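PhnB protein (Bacillus cereus, PDB 3OMS) is of unknown function but belongs to the PhnB-like branch of the glyoxalase superfamily and is named a putative 3-demethylubiquinone-9 3-methyltransferase. Local coordinates at residues P116-L124 and G129-A137; P48-H56 and F66-N74. All coordinates share one frame; numbering follows the deposited sequence.

Contact 1: residues P116-L124 and G129-A137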
# COMPACT_ATOMS: atom_id res chain seq x y z
N PRO A 116 13.99 -5.49 20.40
CA PRO A 116 13.48 -6.69 21.12
C PRO A 116 12.67 -7.62 20.18
O PRO A 116 12.84 -8.85 20.23
CB PRO A 116 12.64 -6.09 22.24
CG PRO A 116 13.28 -4.70 22.48
CD PRO A 116 13.61 -4.23 21.07
N PHE A 117 11.88 -7.03 19.29
CA PHE A 117 11.00 -7.78 18.39
C PHE A 117 11.69 -8.37 17.15
O PHE A 117 11.04 -9.11 16.39
CB PHE A 117 9.78 -6.92 17.98
CG PHE A 117 10.14 -5.52 17.46
CD1 PHE A 117 10.30 -5.29 16.09
CD2 PHE A 117 10.28 -4.45 18.35
CE1 PHE A 117 10.63 -4.01 15.61
CE2 PHE A 117 10.62 -3.17 17.89
CZ PHE A 117 10.78 -2.95 16.51
N SER A 118 12.97 -8.06 16.92
CA SER A 118 13.65 -8.44 15.67
C SER A 118 15.16 -8.35 15.77
O SER A 118 15.69 -7.39 16.32
CB SER A 118 13.23 -7.51 14.53
OG SER A 118 13.76 -7.94 13.28
N LYS A 119 15.85 -9.33 15.19
CA LYS A 119 17.32 -9.29 15.13
C LYS A 119 17.81 -8.12 14.27
O LYS A 119 18.86 -7.53 14.53
CB LYS A 119 17.90 -10.62 14.59
CG LYS A 119 17.76 -10.89 13.07
CD LYS A 119 18.52 -12.21 12.66
CE LYS A 119 17.55 -13.41 12.46
NZ LYS A 119 18.25 -14.74 12.63
N LYS A 120 17.03 -7.80 13.25
CA LYS A 120 17.41 -6.75 12.32
C LYS A 120 16.17 -6.18 11.66
O LYS A 120 15.50 -6.85 10.88
CB LYS A 120 18.35 -7.30 11.26
CG LYS A 120 19.11 -6.25 10.49
CD LYS A 120 20.48 -5.98 11.03
CE LYS A 120 21.21 -5.03 10.08
NZ LYS A 120 22.71 -5.01 10.19
N PHE A 121 15.91 -4.91 11.96
CA PHE A 121 14.72 -4.18 11.49
C PHE A 121 14.99 -2.70 11.34
O PHE A 121 15.75 -2.11 12.13
CB PHE A 121 13.56 -4.35 12.47
CG PHE A 121 12.35 -3.52 12.14
CD1 PHE A 121 11.37 -4.02 11.27
CD2 PHE A 121 12.15 -2.27 12.74
CE1 PHE A 121 10.22 -3.27 10.96
CE2 PHE A 121 11.00 -1.52 12.45
CZ PHE A 121 10.03 -2.03 11.56
N GLY A 122 14.37 -2.10 10.34
CA GLY A 122 14.39 -0.64 10.21
C GLY A 122 13.16 -0.14 9.51
O GLY A 122 12.47 -0.90 8.80
N TRP A 123 12.92 1.16 9.65
CA TRP A 123 11.72 1.78 9.08
C TRP A 123 12.13 3.17 8.62
O TRP A 123 12.77 3.92 9.34
CB TRP A 123 10.60 1.88 10.13
CG TRP A 123 9.23 2.15 9.61
CD1 TRP A 123 8.88 2.67 8.41
CD2 TRP A 123 8.00 1.88 10.30
NE1 TRP A 123 7.51 2.79 8.32
CE2 TRP A 123 6.95 2.31 9.47
CE3 TRP A 123 7.69 1.30 11.54
CZ2 TRP A 123 5.59 2.14 9.82
CZ3 TRP A 123 6.33 1.17 11.91
CH2 TRP A 123 5.31 1.59 11.05
N LEU A 124 11.81 3.48 7.37
CA LEU A 124 12.15 4.78 6.81
C LEU A 124 11.10 5.25 5.84
O LEU A 124 10.21 4.45 5.44
CB LEU A 124 13.49 4.69 6.08
CG LEU A 124 13.72 3.60 5.00
CD1 LEU A 124 12.99 4.02 3.70
CD2 LEU A 124 15.23 3.46 4.73
N GLY A 129 9.00 9.91 -0.29
CA GLY A 129 8.04 9.91 0.77
C GLY A 129 7.35 8.58 1.03
O GLY A 129 6.57 8.47 1.99
N VAL A 130 7.68 7.56 0.24
CA VAL A 130 7.09 6.23 0.38
C VAL A 130 7.70 5.50 1.58
O VAL A 130 8.94 5.54 1.76
CB VAL A 130 7.29 5.36 -0.87
CG1 VAL A 130 6.79 3.87 -0.61
CG2 VAL A 130 6.54 5.99 -2.03
N SER A 131 6.85 4.94 2.45
CA SER A 131 7.33 4.34 3.72
C SER A 131 7.62 2.84 3.54
O SER A 131 6.75 2.04 3.06
CB SER A 131 6.29 4.52 4.79
OG SER A 131 6.81 4.39 6.10
N TRP A 132 8.82 2.48 3.97
CA TRP A 132 9.33 1.12 3.87
C TRP A 132 9.80 0.59 5.23
O TRP A 132 10.51 1.28 6.01
CB TRP A 132 10.53 1.09 2.95
CG TRP A 132 10.32 1.45 1.52
CD1 TRP A 132 10.33 2.70 1.00
CD2 TRP A 132 10.13 0.55 0.42
NE1 TRP A 132 10.18 2.64 -0.36
CE2 TRP A 132 10.03 1.34 -0.74
CE3 TRP A 132 10.06 -0.84 0.30
CZ2 TRP A 132 9.86 0.79 -2.02
CZ3 TRP A 132 9.84 -1.39 -0.96
CH2 TRP A 132 9.77 -0.57 -2.11
N GLN A 133 9.41 -0.66 5.51
CA GLN A 133 9.90 -1.38 6.69
C GLN A 133 10.68 -2.55 6.16
O GLN A 133 10.30 -3.21 5.17
CB GLN A 133 8.78 -1.93 7.58
CG GLN A 133 7.88 -0.87 8.22
CD GLN A 133 6.83 -1.50 9.08
OE1 GLN A 133 7.14 -2.20 10.05
NE2 GLN A 133 5.56 -1.29 8.72
N LEU A 134 11.79 -2.83 6.79
CA LEU A 134 12.66 -3.91 6.34
C LEU A 134 13.01 -4.77 7.51
O LEU A 134 13.31 -4.26 8.58
CB LEU A 134 13.91 -3.35 5.71
CG LEU A 134 13.71 -2.60 4.39
CD1 LEU A 134 13.41 -1.13 4.66
CD2 LEU A 134 14.97 -2.78 3.60
N THR A 135 12.92 -6.09 7.32
CA THR A 135 13.28 -7.00 8.37
C THR A 135 13.99 -8.23 7.82
O THR A 135 13.89 -8.54 6.65
CB THR A 135 12.05 -7.39 9.18
OG1 THR A 135 12.49 -7.97 10.42
CG2 THR A 135 11.17 -8.37 8.35
N LEU A 136 14.77 -8.89 8.68
CA LEU A 136 15.51 -10.06 8.28
C LEU A 136 14.70 -11.30 8.72
O LEU A 136 14.33 -11.41 9.89
CB LEU A 136 16.88 -9.99 8.94
CG LEU A 136 18.00 -10.92 8.48
CD1 LEU A 136 18.25 -10.72 7.01
CD2 LEU A 136 19.24 -10.64 9.33
N ALA A 137 14.39 -12.20 7.77
CA ALA A 137 13.61 -13.42 8.02
C ALA A 137 14.47 -14.55 8.56
O ALA A 137 15.36 -14.34 9.41
CB ALA A 137 12.90 -13.87 6.72

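Contact 2: residues P48-H56 and F66-N74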
# COMPACT_ATOMS: atom_id res chain seq x y z
N PRO A 48 -3.89 15.54 -20.18
CA PRO A 48 -3.95 16.55 -19.12
C PRO A 48 -2.75 16.66 -18.16
O PRO A 48 -2.56 17.70 -17.54
CB PRO A 48 -5.22 16.17 -18.35
CG PRO A 48 -5.53 14.78 -18.72
CD PRO A 48 -4.99 14.56 -20.07
N GLY A 49 -1.95 15.61 -18.01
CA GLY A 49 -0.70 15.72 -17.24
C GLY A 49 0.45 16.34 -18.04
O GLY A 49 0.38 16.45 -19.25
N LYS A 50 1.51 16.75 -17.36
CA LYS A 50 2.66 17.38 -18.02
C LYS A 50 3.33 16.38 -18.94
O LYS A 50 3.30 15.16 -18.68
CB LYS A 50 3.66 17.88 -16.98
CG LYS A 50 3.15 19.13 -16.25
CD LYS A 50 3.86 19.36 -14.91
CE LYS A 50 3.63 20.79 -14.38
NZ LYS A 50 4.20 20.90 -13.00
N GLU A 51 3.93 16.88 -20.02
CA GLU A 51 4.44 16.02 -21.08
C GLU A 51 5.59 15.20 -20.55
O GLU A 51 6.39 15.69 -19.77
CB GLU A 51 4.89 16.85 -22.31
CG GLU A 51 5.22 15.95 -23.54
CD GLU A 51 5.73 16.73 -24.73
OE1 GLU A 51 5.42 16.33 -25.88
OE2 GLU A 51 6.43 17.75 -24.53
N GLY A 52 5.61 13.93 -20.93
CA GLY A 52 6.62 12.97 -20.41
C GLY A 52 6.33 12.28 -19.08
O GLY A 52 7.01 11.33 -18.73
N THR A 53 5.37 12.79 -18.31
CA THR A 53 5.00 12.16 -17.04
C THR A 53 4.14 10.91 -17.30
O THR A 53 3.56 10.74 -18.39
CB THR A 53 4.26 13.14 -16.07
OG1 THR A 53 2.96 13.43 -16.60
CG2 THR A 53 5.11 14.42 -15.86
N VAL A 54 4.04 10.06 -16.28
CA VAL A 54 3.37 8.75 -16.42
C VAL A 54 1.84 8.85 -16.35
O VAL A 54 1.25 9.26 -15.32
CB VAL A 54 3.90 7.77 -15.37
CG1 VAL A 54 3.11 6.41 -15.37
CG2 VAL A 54 5.41 7.53 -15.59
N ILE A 55 1.19 8.44 -17.43
CA ILE A 55 -0.24 8.21 -17.42
C ILE A 55 -0.57 7.02 -16.52
O ILE A 55 -1.37 7.10 -15.58
CB ILE A 55 -0.80 7.91 -18.83
CG1 ILE A 55 -0.47 9.01 -19.84
CG2 ILE A 55 -2.31 7.72 -18.77
CD1 ILE A 55 -0.95 8.65 -21.30
N HIS A 56 0.06 5.88 -16.84
CA HIS A 56 -0.06 4.68 -16.03
C HIS A 56 1.18 3.83 -16.31
O HIS A 56 1.68 3.85 -17.43
CB HIS A 56 -1.36 3.91 -16.33
CG HIS A 56 -1.51 3.46 -17.76
ND1 HIS A 56 -0.90 2.33 -18.25
CD2 HIS A 56 -2.23 3.98 -18.79
CE1 HIS A 56 -1.22 2.17 -19.52
NE2 HIS A 56 -2.02 3.16 -19.87
N PHE A 66 3.00 -4.05 -9.06
CA PHE A 66 2.65 -2.74 -8.51
C PHE A 66 2.24 -1.84 -9.66
O PHE A 66 2.63 -2.07 -10.81
CB PHE A 66 3.83 -2.17 -7.73
CG PHE A 66 4.11 -2.94 -6.48
CD1 PHE A 66 3.57 -2.50 -5.24
CD2 PHE A 66 4.80 -4.13 -6.52
CE1 PHE A 66 3.77 -3.23 -4.11
CE2 PHE A 66 5.01 -4.88 -5.36
CZ PHE A 66 4.48 -4.44 -4.16
N MSE A 67 1.41 -0.84 -9.37
CA MSE A 67 1.06 0.16 -10.33
C MSE A 67 1.45 1.54 -9.83
O MSE A 67 1.47 1.82 -8.60
CB MSE A 67 -0.43 0.09 -10.61
CG MSE A 67 -0.85 -1.16 -11.33
SE MSE A 67 -2.77 -1.40 -11.21
CE MSE A 67 -3.31 -0.09 -12.47
N CYS A 68 1.74 2.44 -10.77
CA CYS A 68 1.91 3.86 -10.40
C CYS A 68 1.44 4.76 -11.50
O CYS A 68 1.25 4.34 -12.64
CB CYS A 68 3.37 4.16 -10.00
SG CYS A 68 4.56 3.98 -11.36
N ILE A 69 1.17 6.01 -11.11
CA ILE A 69 0.89 7.08 -12.02
C ILE A 69 1.58 8.36 -11.55
O ILE A 69 1.95 8.46 -10.38
CB ILE A 69 -0.63 7.40 -12.12
CG1 ILE A 69 -1.14 8.05 -10.81
CG2 ILE A 69 -1.47 6.17 -12.51
CD1 ILE A 69 -2.61 8.43 -10.81
N ASP A 70 1.68 9.35 -12.46
CA ASP A 70 1.93 10.75 -12.11
C ASP A 70 0.60 11.45 -12.22
O ASP A 70 0.01 11.60 -13.33
CB ASP A 70 2.94 11.41 -13.05
CG ASP A 70 4.35 11.00 -12.77
OD1 ASP A 70 4.75 10.96 -11.59
OD2 ASP A 70 5.12 10.77 -13.73
N SER A 71 0.07 11.85 -11.07
CA SER A 71 -1.18 12.58 -11.03
C SER A 71 -1.19 13.88 -11.88
O SER A 71 -0.29 14.71 -11.76
CB SER A 71 -1.54 12.96 -9.60
OG SER A 71 -2.77 13.65 -9.64
N TYR A 72 -2.20 14.07 -12.73
CA TYR A 72 -2.31 15.36 -13.45
C TYR A 72 -2.90 16.50 -12.60
O TYR A 72 -3.04 17.62 -13.09
CB TYR A 72 -3.07 15.21 -14.78
CG TYR A 72 -4.52 14.87 -14.66
CD1 TYR A 72 -5.48 15.87 -14.60
CD2 TYR A 72 -4.95 13.55 -14.62
CE1 TYR A 72 -6.82 15.57 -14.51
CE2 TYR A 72 -6.29 13.22 -14.52
CZ TYR A 72 -7.23 14.24 -14.46
OH TYR A 72 -8.57 13.95 -14.37
N VAL A 73 -3.23 16.21 -11.35
CA VAL A 73 -3.76 17.20 -10.41
C VAL A 73 -2.81 17.26 -9.24
O VAL A 73 -2.38 16.21 -8.76
CB VAL A 73 -5.12 16.73 -9.87
CG1 VAL A 73 -5.58 17.60 -8.67
CG2 VAL A 73 -6.16 16.69 -10.98
N ASN A 74 -2.51 18.45 -8.74
CA ASN A 74 -1.74 18.58 -7.51
C ASN A 74 -2.67 18.37 -6.33
O ASN A 74 -3.70 19.03 -6.23
CB ASN A 74 -1.12 19.97 -7.38
CG ASN A 74 -0.02 20.22 -8.40
OD1 ASN A 74 -0.12 21.18 -9.16
ND2 ASN A 74 1.01 19.35 -8.44
O HOH W 1 0.88 13.81 -14.80
O HOH W 2 -1.72 9.83 -14.71

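Contact 1: residues P116-L124 and G129-A137
Ser131 opens the pairing: its OG takes the indole N-H of Trp123 (NE1 to OG 2.8 Å), lying at the edge of the ring and close to its plane. Trp132 next forms an antiparallel hydrogen-bonded pair with Leu124, whose CD1 packs against the Trp132 CB at 3.9 Å; the Trp132 indole itself runs off toward Asp126, which takes its N-H. Gln133 lies flat along Trp123. Its CG sits 3.4 Å from the centroid of the five-membered ring, a CH-pi contact almost on the ring normal, and with the chain extended beyond CG (chi2 -179°) the amide continues over the six-membered ring, planes 11° apart. The same amide stands nearly upright to Phe121 (84°), putting OE1 at that ring's edge, 3.3 Å from CZ, while NE2 donates to Ser84. Leu134 pairs with Gly122 through two backbone bonds and turns its side chain to helix 92-103. Thr135 receives the hydroxyl proton of Ser118, OG to OG1 3.1 Å. Last, Leu136 N reaches Lys120 O, and its CB meets the Lys120 CB at 3.8 Å. These rungs make the closing beta hairpin of the second four-stranded sheet. Chemically its faces differ: Leu124, Trp132 and Leu134 give the helix side an apolar cover, whereas Ser131, Gln133 and Thr135 place polar groups among aromatic rings, each engaged by a hydrogen bond.

Contact 2: residues P48-H56 and F66-N74
The open end of a beta hairpin, partly buried, is where Val54 and Asp70 meet, joining the loop leading into strand 54-61 to the end of strand 64-70 in the first four-stranded sheet. Two bonds hold the pair. The Val54 N-H points straight at Asp70 OD2 (2.9 Å, 179° at the hydrogen), meeting that oxygen on its anti side and 17° out of the carboxylate plane; in return Asp70 N donates to Val54 O, also over 2.9 Å. With CG anti to its carbonyl carbon (chi1 -76°), the aspartate carries its carboxylate back over the incoming loop, where OD2 also touches Thr53 CB. OD1 accepts from the backbone N of Gly19 and Ala21, so the carboxylate ties this hairpin to the start of helix 21-29, whose N-terminal end may further stabilise its negative charge. Just beyond, Ile55 and His56 both face Ser41 in a classic beta bulge, and Ile69 CG2 fits against Ile55 O at 3.2 Å. Ahead of Val54 a type II turn runs from Lys50 to Thr53. Lys50 O closes it by accepting from both the N and the OG1 of Thr53, the hydroxyl coming in the carbonyl plane on a lone pair. A water bridges that OG1 to Asp70 O, donating 2.8 Å to each. Farther out, Pro48 lies over one face of the Tyr72 ring, its CG 4.2 Å from the centroid in a CH-pi contact, while Tyr72 CB rests 3.4 Å from Gly49 N.

Overall arrangement
From the N terminus, the chain lays down strand 11-17, helix 21-29 and strand 37-42 before contact 2 closes the open end of the hairpin of strands 54-61 and 64-70, away from its turn. It then crosses to the second half, building strand 83-89, helix 92-103 and strand 107-111, and contact 1 closes the last hairpin. The contacts follow in series, neither nested nor crossed, with centres about 30 Å apart on opposite sides of the chain's centre. Each joins the third and fourth strands of a sheet ordered 1-4-3-2, the repeated beta-alpha-beta-beta-beta plan of glyoxalase-family proteins. Residues of both contacts also pack against the second subunit.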